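Glucose-6-phosphate isomerase (Chlamydia trachomatis D/UW-3/CX, PDB 6OTU) catalyses the reversible isomerisation of glucose-6-phosphate to fructose-6-phosphate. Local coordinates at residues L320-W323 and N324-L328; L20-L23 and Q24-L28; F290-F293 and L294-A297; V106-T109 and A110-W114; S48-E52 and G53-S57. All blocks are in the same frame, centred on the assembly; numbering follows the deposited sequence.

Overall arrangement
Along the chain the order is contact 2, contact 5, contact 4, contact 3, contact 1. Contacts 1 and 2, with centres 11 Å apart, touch where helix 313-327 packs on helix 18-26. Contact 5, the hairpin at one edge of the mixed six-stranded sheet, meets contact 1 through Y56 and L320, their centres 21 Å apart. Both also reach the second subunit, through R325 and the hairpin, and so join the dimer interface. Contacts 3 and 4, 12 Å between centres, touch within the chain where helix 287-303 lies against residues 106-114. Contact 4 lies toward the substrate, the H108 side chain about 10 Å from bound glucose-6-phosphate; the other four are away from the annotated sites.

Contact 1 of 5, residues L320-W323 and N324-L328; sequences LGVW and NRNLL
A chi1 of 172° puts the W323 indole beside its own carbonyl carbon and alongside the following turn of the chain, while L328, its CG beside the backbone N (chi1 -64°), folds back over the ring. The result is a CH-pi contact near the C-terminal end of helix 313-327: L328 CG sits 4.2 Å from the centroid of the five-membered ring of W323, 21° off the ring normal. The two methyls of L328 divide the indole between them, CD1 near NE1 and CD2 near CZ2. L327 crosses the ring at about a right angle, its CB 3.6 Å from W323 CE3.

The backbone widens here into a pi-type turn. N324 N bonds to L320 O and R325 N to G321 O in the regular pattern, but L328 N reaches back five residues to W323 O, at 2.9 Å. L327 N adds only weak bonds, to V322 O and W323 O.

The polar ends of R325, N324 and N326 find partners beyond this turn. R325 bonds to S373 O and T372 O and makes a salt bridge to D397 of the second subunit, thus tying the helix to the dimer partner. N324 ND2 bonds to E61, and N326 donates through ND2 to R371 O and accepts at OD1 from W487 NE1. On the helix itself, N326 OD1 comes 3.5 Å from V322 CG1.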
loop_
_atom_site.group_PDB
_atom_site.type_symbol
_atom_site.label_atom_id
_atom_site.label_comp_id
_atom_site.label_asym_id
_atom_site.label_seq_id
_atom_site.Cartn_x
_atom_site.Cartn_y
_atom_site.Cartn_z
ATOM N N LEU A 320 14.092 -9.215 16.071
ATOM C CA LEU A 320 13.965 -10.022 14.855
ATOM C C LEU A 320 14.003 -9.146 13.602
ATOM O O LEU A 320 14.564 -9.539 12.571
ATOM C CB LEU A 320 12.672 -10.834 14.906
ATOM C CG LEU A 320 12.621 -11.973 15.936
ATOM C CD1 LEU A 320 11.205 -12.488 16.114
ATOM C CD2 LEU A 320 13.570 -13.106 15.530
ATOM N N GLY A 321 13.418 -7.949 13.666
ATOM C CA GLY A 321 13.527 -7.037 12.529
ATOM C C GLY A 321 14.957 -6.585 12.291
ATOM O O GLY A 321 15.412 -6.510 11.148
ATOM N N VAL A 322 15.686 -6.293 13.374
ATOM C CA VAL A 322 17.092 -5.899 13.280
ATOM C C VAL A 322 17.921 -7.039 12.699
ATOM O O VAL A 322 18.815 -6.818 11.871
ATOM C CB VAL A 322 17.611 -5.468 14.670
ATOM C CG1 VAL A 322 19.131 -5.471 14.722
ATOM C CG2 VAL A 322 17.029 -4.120 15.081
ATOM N N TRP A 323 17.626 -8.279 13.118
ATOM C CA TRP A 323 18.261 -9.457 12.521
ATOM C C TRP A 323 18.035 -9.497 11.017
ATOM O O TRP A 323 18.986 -9.611 10.239
ATOM C CB TRP A 323 17.733 -10.730 13.182
ATOM C CG TRP A 323 18.163 -12.032 12.553
ATOM C CD1 TRP A 323 17.372 -12.907 11.854
ATOM C CD2 TRP A 323 19.468 -12.647 12.622
ATOM N NE1 TRP A 323 18.100 -14.002 11.469
ATOM C CE2 TRP A 323 19.389 -13.873 11.921
ATOM C CE3 TRP A 323 20.695 -12.270 13.190
ATOM C CZ2 TRP A 323 20.491 -14.723 11.763
ATOM C CZ3 TRP A 323 21.797 -13.123 13.034
ATOM C CH2 TRP A 323 21.680 -14.335 12.330
ATOM N N ASN A 324 16.783 -9.364 10.587
ATOM C CA ASN A 324 16.497 -9.399 9.158
ATOM C C ASN A 324 17.108 -8.204 8.432
ATOM O O ASN A 324 17.701 -8.357 7.360
ATOM C CB ASN A 324 14.985 -9.448 8.937
ATOM C CG ASN A 324 14.403 -10.845 9.145
ATOM O OD1 ASN A 324 15.068 -11.855 8.909
ATOM N ND2 ASN A 324 13.156 -10.901 9.590
ATOM N N ARG A 325 16.989 -7.006 9.002
ATOM C CA ARG A 325 17.385 -5.804 8.269
ATOM C C ARG A 325 18.903 -5.647 8.212
ATOM O O ARG A 325 19.483 -5.564 7.126
ATOM C CB ARG A 325 16.739 -4.565 8.900
ATOM C CG ARG A 325 17.241 -3.218 8.362
ATOM C CD ARG A 325 16.934 -3.008 6.881
ATOM N NE ARG A 325 16.807 -1.585 6.596
ATOM C CZ ARG A 325 17.281 -0.957 5.518
ATOM N NH1 ARG A 325 17.952 -1.612 4.581
ATOM N NH2 ARG A 325 17.083 0.347 5.387
ATOM N N ASN A 326 19.558 -5.598 9.371
ATOM C CA ASN A 326 20.995 -5.338 9.434
ATOM C C ASN A 326 21.847 -6.595 9.313
ATOM O O ASN A 326 22.941 -6.542 8.749
ATOM C CB ASN A 326 21.357 -4.620 10.747
ATOM C CG ASN A 326 20.486 -3.385 11.012
ATOM O OD1 ASN A 326 19.613 -3.396 11.898
ATOM N ND2 ASN A 326 20.715 -2.325 10.244
ATOM N N LEU A 327 21.409 -7.722 9.841
ATOM C CA LEU A 327 22.317 -8.860 9.815
ATOM C C LEU A 327 22.171 -9.706 8.562
ATOM O O LEU A 327 23.184 -10.124 8.001
ATOM C CB LEU A 327 22.132 -9.702 11.072
ATOM C CG LEU A 327 22.856 -8.829 12.099
ATOM C CD1 LEU A 327 22.317 -9.020 13.481
ATOM C CD2 LEU A 327 24.355 -9.098 12.041
ATOM N N LEU A 328 20.943 -9.938 8.092
ATOM C CA LEU A 328 20.715 -10.704 6.869
ATOM C C LEU A 328 20.621 -9.823 5.634
ATOM O O LEU A 328 20.728 -10.334 4.512
ATOM C CB LEU A 328 19.436 -11.537 6.988
ATOM C CG LEU A 328 19.483 -12.614 8.068
ATOM C CD1 LEU A 328 18.306 -13.542 7.862
ATOM C CD2 LEU A 328 20.820 -13.367 8.055
#

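Contact 2 of 5, residues L20-L23 and Q24-L28; sequences LVAL and QEMAL
This is a local contact within one helix, the last turns of helix 18-26 near the N-terminus of the modelled chain, where side chains one turn apart meet along an amphipathic helix. A22 and M26 carry its apolar part. M26 CG lies beside the backbone N (chi1 -60°) and the chain beyond is extended, which carries the thioether back along the helix until CE stands 3.8 Å from A22 CB. On the way, M26 CG passes 3.3 Å from A22 O, the same carbonyl that accepts M26 N at 3.1 Å. L23 adds a looser contact, its CD2 4.4 Å from M26 SD.

Elsewhere along the turn, Q24 runs back over the preceding one, its CG 3.3 Å from L20 O and its NE2 4.1 Å from L20 CD2. E25 does likewise toward V21, with CG close to V21 O, although the backbone bond from E25 N to V21 O is weak. Regular bonds hold the rest: Q24 N to L20 O, and A27 N to L23 O at 2.8 Å.

V21, Q24 and E25 are on the exposed side, although Q24 also touches L327, whereas L20, L23 and M26 are buried. L23 fits between two helices, touching A70 and L71 of helix 65-77 and W323 and L327 of helix 313-327. M26 rests on R66 and A70, L20 meets F14 and L15 of the preceding loop, and A27 packs against L327, so helix 18-26 packs against both helix 65-77 and helix 313-327.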
loop_
_atom_site.group_PDB
_atom_site.type_symbol
_atom_site.label_atom_id
_atom_site.label_comp_id
_atom_site.label_asym_id
_atom_site.label_seq_id
_atom_site.Cartn_x
_atom_site.Cartn_y
_atom_site.Cartn_z
ATOM N N LEU A 20 26.685 -7.566 18.755
ATOM C CA LEU A 20 26.567 -7.366 17.317
ATOM C C LEU A 20 27.708 -8.053 16.583
ATOM O O LEU A 20 27.504 -8.652 15.523
ATOM C CB LEU A 20 26.520 -5.880 16.980
ATOM C CG LEU A 20 26.150 -5.808 15.495
ATOM C CD1 LEU A 20 24.628 -5.785 15.299
ATOM C CD2 LEU A 20 26.835 -4.653 14.784
ATOM N N VAL A 21 28.911 -8.012 17.156
ATOM C CA VAL A 21 30.036 -8.739 16.575
ATOM C C VAL A 21 29.734 -10.240 16.507
ATOM O O VAL A 21 29.954 -10.891 15.478
ATOM C CB VAL A 21 31.316 -8.426 17.374
ATOM C CG1 VAL A 21 32.402 -9.482 17.147
ATOM C CG2 VAL A 21 31.794 -7.024 17.021
ATOM N N ALA A 22 29.211 -10.811 17.591
ATOM C CA ALA A 22 28.824 -12.221 17.542
ATOM C C ALA A 22 27.763 -12.468 16.477
ATOM O O ALA A 22 27.791 -13.490 15.781
ATOM C CB ALA A 22 28.312 -12.677 18.906
ATOM N N LEU A 23 26.814 -11.538 16.336
ATOM C CA LEU A 23 25.718 -11.750 15.403
ATOM C C LEU A 23 26.195 -11.697 13.952
ATOM O O LEU A 23 25.609 -12.356 13.080
ATOM C CB LEU A 23 24.622 -10.715 15.665
ATOM C CG LEU A 23 23.647 -11.006 16.808
ATOM C CD1 LEU A 23 22.948 -9.716 17.264
ATOM C CD2 LEU A 23 22.632 -12.074 16.387
ATOM N N GLN A 24 27.240 -10.910 13.677
ATOM C CA GLN A 24 27.762 -10.826 12.317
ATOM C C GLN A 24 28.375 -12.147 11.889
ATOM O O GLN A 24 28.249 -12.537 10.729
ATOM C CB GLN A 24 28.788 -9.698 12.203
ATOM C CG GLN A 24 28.163 -8.312 12.286
ATOM C CD GLN A 24 29.184 -7.192 12.191
ATOM O OE1 GLN A 24 30.288 -7.284 12.745
ATOM N NE2 GLN A 24 28.818 -6.123 11.488
ATOM N N GLU A 25 29.024 -12.856 12.821
ATOM C CA GLU A 25 29.511 -14.207 12.534
ATOM C C GLU A 25 28.358 -15.175 12.306
ATOM O O GLU A 25 28.405 -16.000 11.394
ATOM C CB GLU A 25 30.399 -14.699 13.676
ATOM C CG GLU A 25 31.271 -13.611 14.255
ATOM C CD GLU A 25 32.444 -14.145 15.040
ATOM O OE1 GLU A 25 33.418 -13.380 15.232
ATOM O OE2 GLU A 25 32.392 -15.324 15.462
ATOM N N MET A 26 27.311 -15.075 13.118
ATOM C CA MET A 26 26.171 -15.972 12.970
ATOM C C MET A 26 25.431 -15.719 11.666
ATOM O O MET A 26 24.972 -16.666 11.016
ATOM C CB MET A 26 25.225 -15.819 14.166
ATOM C CG MET A 26 25.861 -16.144 15.485
ATOM S SD MET A 26 24.745 -15.908 16.882
ATOM C CE MET A 26 25.975 -15.638 18.166
ATOM N N ALA A 27 25.326 -14.453 11.256
ATOM C CA ALA A 27 24.622 -14.112 10.024
ATOM C C ALA A 27 25.251 -14.731 8.779
ATOM O O ALA A 27 24.600 -14.754 7.730
ATOM C CB ALA A 27 24.553 -12.585 9.855
ATOM N N LEU A 28 26.498 -15.209 8.862
ATOM C CA LEU A 28 27.138 -15.869 7.722
ATOM C C LEU A 28 26.403 -17.139 7.309
ATOM O O LEU A 28 26.349 -17.479 6.117
ATOM C CB LEU A 28 28.583 -16.226 8.061
ATOM C CG LEU A 28 29.614 -15.117 8.040
ATOM C CD1 LEU A 28 30.966 -15.762 8.114
ATOM C CD2 LEU A 28 29.442 -14.338 6.767
#

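Contact 3 of 5, residues F290-F293 and L294-A297; sequences FIEF and LQGA
L294 packs tightly over one face of the F290 ring, whereas the side chains of I291, E292 and Q295, on the outer side of the same turn of helix 287-303, touch one another only loosely. The motif is an i to i+4 CH-pi contact on a regular alpha helix. L294 CG stands 4.1 Å from the centroid of the F290 ring, 20° off its normal, and the two methyls straddle the far rim: CD2 is 3.5 Å from F290 CZ and CD1 3.6 Å from F290 CE2. The ring can receive them because F290 CG is anti to the backbone N (chi1 175°), while L294 CG, beside its own N, leans back toward it. F293 flanks this pair: F290 CE1 lies in the plane of its ring, at the edge, and L294 CD2 comes 4.1 Å from F293 CD2.

I291 CD1 meets L294 CD1 more loosely, at 4.2 Å, and W114 covers this pair. The solvent side is formed by exposed E292 and partly exposed Q295; Q295 CD lies 4.2 Å from I291 CG2. Beneath both sides the backbone bonds are evenly regular, from L294 N to F290 O through to A297 N to F293 O.

Helix 466-487 covers the side of F293 and A297 through L473 and A474, and its S471 bonds to G296 O. F293 also meets M167 and M171 of helix 162-172, while R112 of helix 110-113 lies against L294 and A297.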
loop_
_atom_site.group_PDB
_atom_site.type_symbol
_atom_site.label_atom_id
_atom_site.label_comp_id
_atom_site.label_asym_id
_atom_site.label_seq_id
_atom_site.Cartn_x
_atom_site.Cartn_y
_atom_site.Cartn_z
ATOM N N PHE A 290 -13.762 3.814 23.136
ATOM C CA PHE A 290 -12.460 4.486 23.122
ATOM C C PHE A 290 -11.649 4.159 24.378
ATOM O O PHE A 290 -10.427 3.980 24.307
ATOM C CB PHE A 290 -12.636 5.998 22.957
ATOM C CG PHE A 290 -11.352 6.772 23.057
ATOM C CD1 PHE A 290 -10.387 6.677 22.064
ATOM C CD2 PHE A 290 -11.104 7.597 24.141
ATOM C CE1 PHE A 290 -9.194 7.396 22.154
ATOM C CE2 PHE A 290 -9.911 8.328 24.237
ATOM C CZ PHE A 290 -8.960 8.221 23.244
ATOM N N ILE A 291 -12.309 4.041 25.533
ATOM C CA ILE A 291 -11.596 3.667 26.751
ATOM C C ILE A 291 -11.037 2.243 26.646
ATOM O O ILE A 291 -9.914 1.962 27.093
ATOM C CB ILE A 291 -12.522 3.838 27.971
ATOM C CG1 ILE A 291 -12.904 5.315 28.143
ATOM C CG2 ILE A 291 -11.873 3.267 29.233
ATOM C CD1 ILE A 291 -11.717 6.228 28.159
ATOM N N GLU A 292 -11.812 1.316 26.071
ATOM C CA GLU A 292 -11.308 -0.041 25.876
ATOM C C GLU A 292 -10.085 -0.037 24.976
ATOM O O GLU A 292 -9.115 -0.765 25.226
ATOM C CB GLU A 292 -12.391 -0.936 25.282
ATOM C CG GLU A 292 -13.580 -1.127 26.178
ATOM C CD GLU A 292 -14.633 -2.001 25.539
ATOM O OE1 GLU A 292 -15.695 -2.204 26.172
ATOM O OE2 GLU A 292 -14.397 -2.480 24.402
ATOM N N PHE A 293 -10.128 0.773 23.914
ATOM C CA PHE A 293 -8.973 0.978 23.045
ATOM C C PHE A 293 -7.766 1.488 23.833
ATOM O O PHE A 293 -6.641 1.014 23.627
ATOM C CB PHE A 293 -9.387 1.955 21.941
ATOM C CG PHE A 293 -8.255 2.563 21.157
ATOM C CD1 PHE A 293 -7.456 1.786 20.331
ATOM C CD2 PHE A 293 -8.050 3.935 21.185
ATOM C CE1 PHE A 293 -6.440 2.361 19.554
ATOM C CE2 PHE A 293 -7.039 4.518 20.441
ATOM C CZ PHE A 293 -6.226 3.725 19.612
ATOM N N LEU A 294 -7.983 2.453 24.747
ATOM C CA LEU A 294 -6.891 2.959 25.580
ATOM C C LEU A 294 -6.358 1.883 26.521
ATOM O O LEU A 294 -5.141 1.785 26.725
ATOM C CB LEU A 294 -7.335 4.186 26.398
ATOM C CG LEU A 294 -7.701 5.504 25.703
ATOM C CD1 LEU A 294 -7.829 6.691 26.696
ATOM C CD2 LEU A 294 -6.738 5.834 24.545
ATOM N N GLN A 295 -7.246 1.083 27.124
ATOM C CA GLN A 295 -6.776 0.035 28.028
ATOM C C GLN A 295 -5.901 -0.978 27.294
ATOM O O GLN A 295 -4.897 -1.447 27.841
ATOM C CB GLN A 295 -7.962 -0.652 28.702
ATOM C CG GLN A 295 -8.687 0.265 29.684
ATOM C CD GLN A 295 -9.995 -0.320 30.192
ATOM O OE1 GLN A 295 -10.770 -0.915 29.437
ATOM N NE2 GLN A 295 -10.248 -0.149 31.485
ATOM N N GLY A 296 -6.232 -1.291 26.035
ATOM C CA GLY A 296 -5.401 -2.218 25.276
ATOM C C GLY A 296 -4.005 -1.680 25.020
ATOM O O GLY A 296 -3.013 -2.401 25.146
ATOM N N ALA A 297 -3.908 -0.403 24.665
ATOM C CA ALA A 297 -2.602 0.224 24.497
ATOM C C ALA A 297 -1.834 0.292 25.822
ATOM O O ALA A 297 -0.660 -0.098 25.896
ATOM C CB ALA A 297 -2.784 1.611 23.886
#

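Contact 4 of 5, residues V106-T109 and A110-W114; sequences VLHT and ATRAW
One face of the R112 guanidinium lies against the backbone of H108 and T109, with T109 CA 3.7 Å above its plane and H108 C 3.9 Å above it, both toward the rim. The H108 imidazole runs side by side with the arginine and meets it with its edge: R112 NH2 is near the ring plane, 4.1 Å from H108 CD2, and the two planes are 66° apart. The imidazole also stacks with F270, and the H108 side chain is about 10 Å from bound glucose-6-phosphate. R112 reaches this place by a fold in its chain, CG lying between the backbone N and carbonyl carbon and a bend following at chi2 (-93°).

The guanidinium is held from several directions. NE forms a salt bridge with D301, NH2 another with E477, and NH1 a hydrogen bond to T273 OG1. D301 and E477 compensate the charge of the buried group and, with T273, probably limit its rotation.

R112 belongs to a short, weakly bonded helix, about 110-113, which the chain enters from a loop holding H108 and T109. H108 O takes two bonds from T111. The hydroxyl OG1 donates at 2.6 Å in the carbonyl plane, while the amide N, at 3.1 Å, stands 63° out of it. R112 N bonds to T109 O at 3.3 Å, and A113 N adds a weak bond to that same oxygen.

On the apolar side L107 CD2 touches A110 CB at 4.0 Å, and both residues pack on helix 122-148, through A124 and I127.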
loop_
_atom_site.group_PDB
_atom_site.type_symbol
_atom_site.label_atom_id
_atom_site.label_comp_id
_atom_site.label_asym_id
_atom_site.label_seq_id
_atom_site.Cartn_x
_atom_site.Cartn_y
_atom_site.Cartn_z
ATOM N N VAL A 106 8.808 12.618 24.865
ATOM C CA VAL A 106 8.098 11.755 23.925
ATOM C C VAL A 106 7.063 10.972 24.725
ATOM O O VAL A 106 7.391 9.976 25.384
ATOM C CB VAL A 106 9.096 10.827 23.202
ATOM C CG1 VAL A 106 8.397 9.824 22.307
ATOM C CG2 VAL A 106 10.111 11.666 22.434
ATOM N N LEU A 107 5.807 11.425 24.704
ATOM C CA LEU A 107 4.891 11.050 25.777
ATOM C C LEU A 107 3.537 10.547 25.274
ATOM O O LEU A 107 2.519 10.715 25.955
ATOM C CB LEU A 107 4.715 12.227 26.738
ATOM C CG LEU A 107 5.848 12.301 27.765
ATOM C CD1 LEU A 107 5.849 13.650 28.484
ATOM C CD2 LEU A 107 5.688 11.150 28.757
ATOM N N HIS A 108 3.503 9.881 24.115
ATOM C CA HIS A 108 2.249 9.266 23.687
ATOM C C HIS A 108 1.780 8.174 24.659
ATOM O O HIS A 108 0.567 7.996 24.828
ATOM C CB HIS A 108 2.377 8.724 22.262
ATOM C CG HIS A 108 3.583 7.865 22.044
ATOM N ND1 HIS A 108 4.848 8.386 21.875
ATOM C CD2 HIS A 108 3.714 6.520 21.963
ATOM C CE1 HIS A 108 5.706 7.397 21.701
ATOM N NE2 HIS A 108 5.045 6.256 21.760
ATOM N N THR A 109 2.700 7.474 25.348
ATOM C CA THR A 109 2.257 6.490 26.345
ATOM C C THR A 109 1.468 7.141 27.484
ATOM O O THR A 109 0.565 6.516 28.057
ATOM C CB THR A 109 3.442 5.697 26.924
ATOM O OG1 THR A 109 4.417 6.579 27.489
ATOM C CG2 THR A 109 4.097 4.819 25.858
ATOM N N ALA A 110 1.789 8.388 27.830
ATOM C CA ALA A 110 1.087 9.031 28.928
ATOM C C ALA A 110 -0.360 9.383 28.567
ATOM O O ALA A 110 -1.175 9.592 29.475
ATOM C CB ALA A 110 1.861 10.270 29.380
ATOM N N THR A 111 -0.711 9.421 27.273
ATOM C CA THR A 111 -2.095 9.713 26.897
ATOM C C THR A 111 -3.055 8.574 27.220
ATOM O O THR A 111 -4.273 8.795 27.209
ATOM C CB THR A 111 -2.214 10.051 25.408
ATOM O OG1 THR A 111 -1.874 8.907 24.617
ATOM C CG2 THR A 111 -1.298 11.196 25.053
ATOM N N ARG A 112 -2.542 7.364 27.502
ATOM C CA ARG A 112 -3.375 6.265 27.977
ATOM C C ARG A 112 -2.938 5.705 29.327
ATOM O O ARG A 112 -3.656 4.865 29.888
ATOM C CB ARG A 112 -3.419 5.121 26.939
ATOM C CG ARG A 112 -2.065 4.444 26.614
ATOM C CD ARG A 112 -1.380 5.090 25.389
ATOM N NE ARG A 112 -0.317 4.249 24.838
ATOM C CZ ARG A 112 0.176 4.346 23.600
ATOM N NH1 ARG A 112 -0.274 5.269 22.746
ATOM N NH2 ARG A 112 1.148 3.524 23.217
ATOM N N ALA A 113 -1.794 6.144 29.864
ATOM C CA ALA A 113 -1.297 5.599 31.127
ATOM C C ALA A 113 -2.313 5.758 32.259
ATOM O O ALA A 113 -2.319 4.961 33.207
ATOM C CB ALA A 113 0.037 6.264 31.493
ATOM N N TRP A 114 -3.195 6.757 32.168
ATOM C CA TRP A 114 -4.094 7.064 33.272
ATOM C C TRP A 114 -5.206 6.042 33.450
ATOM O O TRP A 114 -5.917 6.125 34.455
ATOM C CB TRP A 114 -4.721 8.443 33.092
ATOM C CG TRP A 114 -5.598 8.546 31.880
ATOM C CD1 TRP A 114 -5.209 8.897 30.610
ATOM C CD2 TRP A 114 -7.012 8.304 31.815
ATOM N NE1 TRP A 114 -6.293 8.869 29.761
ATOM C CE2 TRP A 114 -7.413 8.523 30.475
ATOM C CE3 TRP A 114 -7.979 7.932 32.757
ATOM C CZ2 TRP A 114 -8.744 8.373 30.055
ATOM C CZ3 TRP A 114 -9.309 7.780 32.335
ATOM C CH2 TRP A 114 -9.671 8.005 30.999
#

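Contact 5 of 5, residues S48-E52 and G53-S57; sequences SLSVE and GFTYS. With ACT (acetate ion), chain B.
S50 and T55 face each other as a non-hydrogen-bonded pair on one side of a beta hairpin, and T55 OG1 comes 3.3 Å from S50 CB. With OG1 beside its backbone N (chi1 -55°), T55 also donates to an acetate ion, probably from the crystallisation liquor, at 2.6 Å from ACT O. S48 and S57 share this side. S48 turns its hydroxyl to Q45 O, so the serine meets the other strand through CB, which lies near Y56 O.

The opposite side carries L49, V51, F54 and Y56. Here the facing pairs are bonded through their backbones, with L49 N and O bonded to Y56 O and N, the latter bond 2.7 Å from Y56 N to L49 O. V51 and F54 are joined in the same way across the turn, with F54 N 2.9 Å from V51 O. The F54 ring leans back toward this turn, its CD2 3.3 Å from E52 O and V51 O near the ring plane at the edge. Y56 instead sends its ring away from L49.

A type I' turn from V51 to F54 closes the hairpin. E52 and G53 both take positive phi there, as this turn requires, with glycine at its third position.

In the mixed sheet strand 54-57 pairs with strand 456-461, which leaves 48-51 outermost in the chain. F54 packs on helix 466-487, Y56 on L313 and L320 of helix 313-327, and E52 on helix 287-303, while V531 of the second subunit touches S48 and T55.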
loop_
_atom_site.group_PDB
_atom_site.type_symbol
_atom_site.label_atom_id
_atom_site.label_comp_id
_atom_site.label_asym_id
_atom_site.label_seq_id
_atom_site.Cartn_x
_atom_site.Cartn_y
_atom_site.Cartn_z
ATOM N N SER A 48 8.049 -19.324 20.414
ATOM C CA SER A 48 6.747 -18.680 20.490
ATOM C C SER A 48 6.569 -17.997 21.843
ATOM O O SER A 48 7.280 -18.275 22.816
ATOM C CB SER A 48 5.609 -19.675 20.260
ATOM O OG SER A 48 5.446 -20.503 21.395
ATOM N N LEU A 49 5.577 -17.118 21.895
ATOM C CA LEU A 49 5.302 -16.303 23.072
ATOM C C LEU A 49 3.813 -16.017 23.070
ATOM O O LEU A 49 3.274 -15.512 22.084
ATOM C CB LEU A 49 6.112 -14.996 23.049
ATOM C CG LEU A 49 5.767 -13.872 24.041
ATOM C CD1 LEU A 49 5.832 -14.351 25.475
ATOM C CD2 LEU A 49 6.699 -12.656 23.829
ATOM N N SER A 50 3.125 -16.368 24.143
ATOM C CA SER A 50 1.699 -16.106 24.202
ATOM C C SER A 50 1.423 -15.343 25.487
ATOM O O SER A 50 1.673 -15.842 26.595
ATOM C CB SER A 50 0.879 -17.398 24.076
ATOM O OG SER A 50 0.439 -17.859 25.324
ATOM N N VAL A 51 0.944 -14.113 25.319
ATOM C CA VAL A 51 0.861 -13.135 26.392
ATOM C C VAL A 51 0.032 -11.957 25.889
ATOM O O VAL A 51 -0.058 -11.717 24.677
ATOM C CB VAL A 51 2.275 -12.714 26.856
ATOM C CG1 VAL A 51 2.885 -11.671 25.929
ATOM C CG2 VAL A 51 2.256 -12.223 28.287
ATOM N N GLU A 52 -0.634 -11.268 26.824
ATOM C CA GLU A 52 -1.399 -10.043 26.560
ATOM C C GLU A 52 -2.449 -10.232 25.465
ATOM O O GLU A 52 -2.750 -9.315 24.696
ATOM C CB GLU A 52 -0.460 -8.879 26.228
ATOM C CG GLU A 52 0.489 -8.469 27.382
ATOM C CD GLU A 52 -0.240 -7.964 28.646
ATOM O OE1 GLU A 52 0.367 -8.020 29.739
ATOM O OE2 GLU A 52 -1.409 -7.519 28.565
ATOM N N GLY A 53 -3.033 -11.428 25.412
ATOM C CA GLY A 53 -4.054 -11.744 24.429
ATOM C C GLY A 53 -3.556 -12.187 23.066
ATOM O O GLY A 53 -4.376 -12.333 22.149
ATOM N N PHE A 54 -2.244 -12.398 22.895
ATOM C CA PHE A 54 -1.679 -12.790 21.611
ATOM C C PHE A 54 -0.850 -14.055 21.755
ATOM O O PHE A 54 -0.320 -14.354 22.822
ATOM C CB PHE A 54 -0.749 -11.734 21.008
ATOM C CG PHE A 54 -1.365 -10.395 20.819
ATOM C CD1 PHE A 54 -2.067 -10.097 19.662
ATOM C CD2 PHE A 54 -1.203 -9.413 21.774
ATOM C CE1 PHE A 54 -2.626 -8.852 19.482
ATOM C CE2 PHE A 54 -1.755 -8.159 21.602
ATOM C CZ PHE A 54 -2.468 -7.876 20.451
ATOM N N THR A 55 -0.700 -14.769 20.644
ATOM C CA THR A 55 0.411 -15.691 20.461
ATOM C C THR A 55 1.273 -15.184 19.314
ATOM O O THR A 55 0.761 -14.695 18.298
ATOM C CB THR A 55 -0.069 -17.128 20.201
ATOM O OG1 THR A 55 -0.931 -17.533 21.272
ATOM C CG2 THR A 55 1.118 -18.088 20.121
ATOM N N TYR A 56 2.584 -15.260 19.510
ATOM C CA TYR A 56 3.580 -14.838 18.535
ATOM C C TYR A 56 4.497 -16.022 18.262
ATOM O O TYR A 56 5.177 -16.502 19.177
ATOM C CB TYR A 56 4.379 -13.656 19.072
ATOM C CG TYR A 56 5.316 -12.973 18.107
ATOM C CD1 TYR A 56 4.825 -12.219 17.038
ATOM C CD2 TYR A 56 6.699 -13.049 18.277
ATOM C CE1 TYR A 56 5.683 -11.569 16.167
ATOM C CE2 TYR A 56 7.571 -12.393 17.404
ATOM C CZ TYR A 56 7.050 -11.648 16.355
ATOM O OH TYR A 56 7.889 -10.986 15.472
ATOM N N SER A 57 4.495 -16.505 17.021
ATOM C CA SER A 57 5.326 -17.627 16.589
ATOM C C SER A 57 6.369 -17.117 15.608
ATOM O O SER A 57 6.040 -16.380 14.680
ATOM C CB SER A 57 4.498 -18.736 15.933
ATOM O OG SER A 57 5.236 -19.954 15.834
HETATM C C ACT B . -4.371 -17.007 21.527
HETATM O O ACT B . -3.544 -17.874 21.154
HETATM O OXT ACT B . -5.147 -16.324 20.804
HETATM C CH3 ACT B . -4.450 -16.724 23.099
#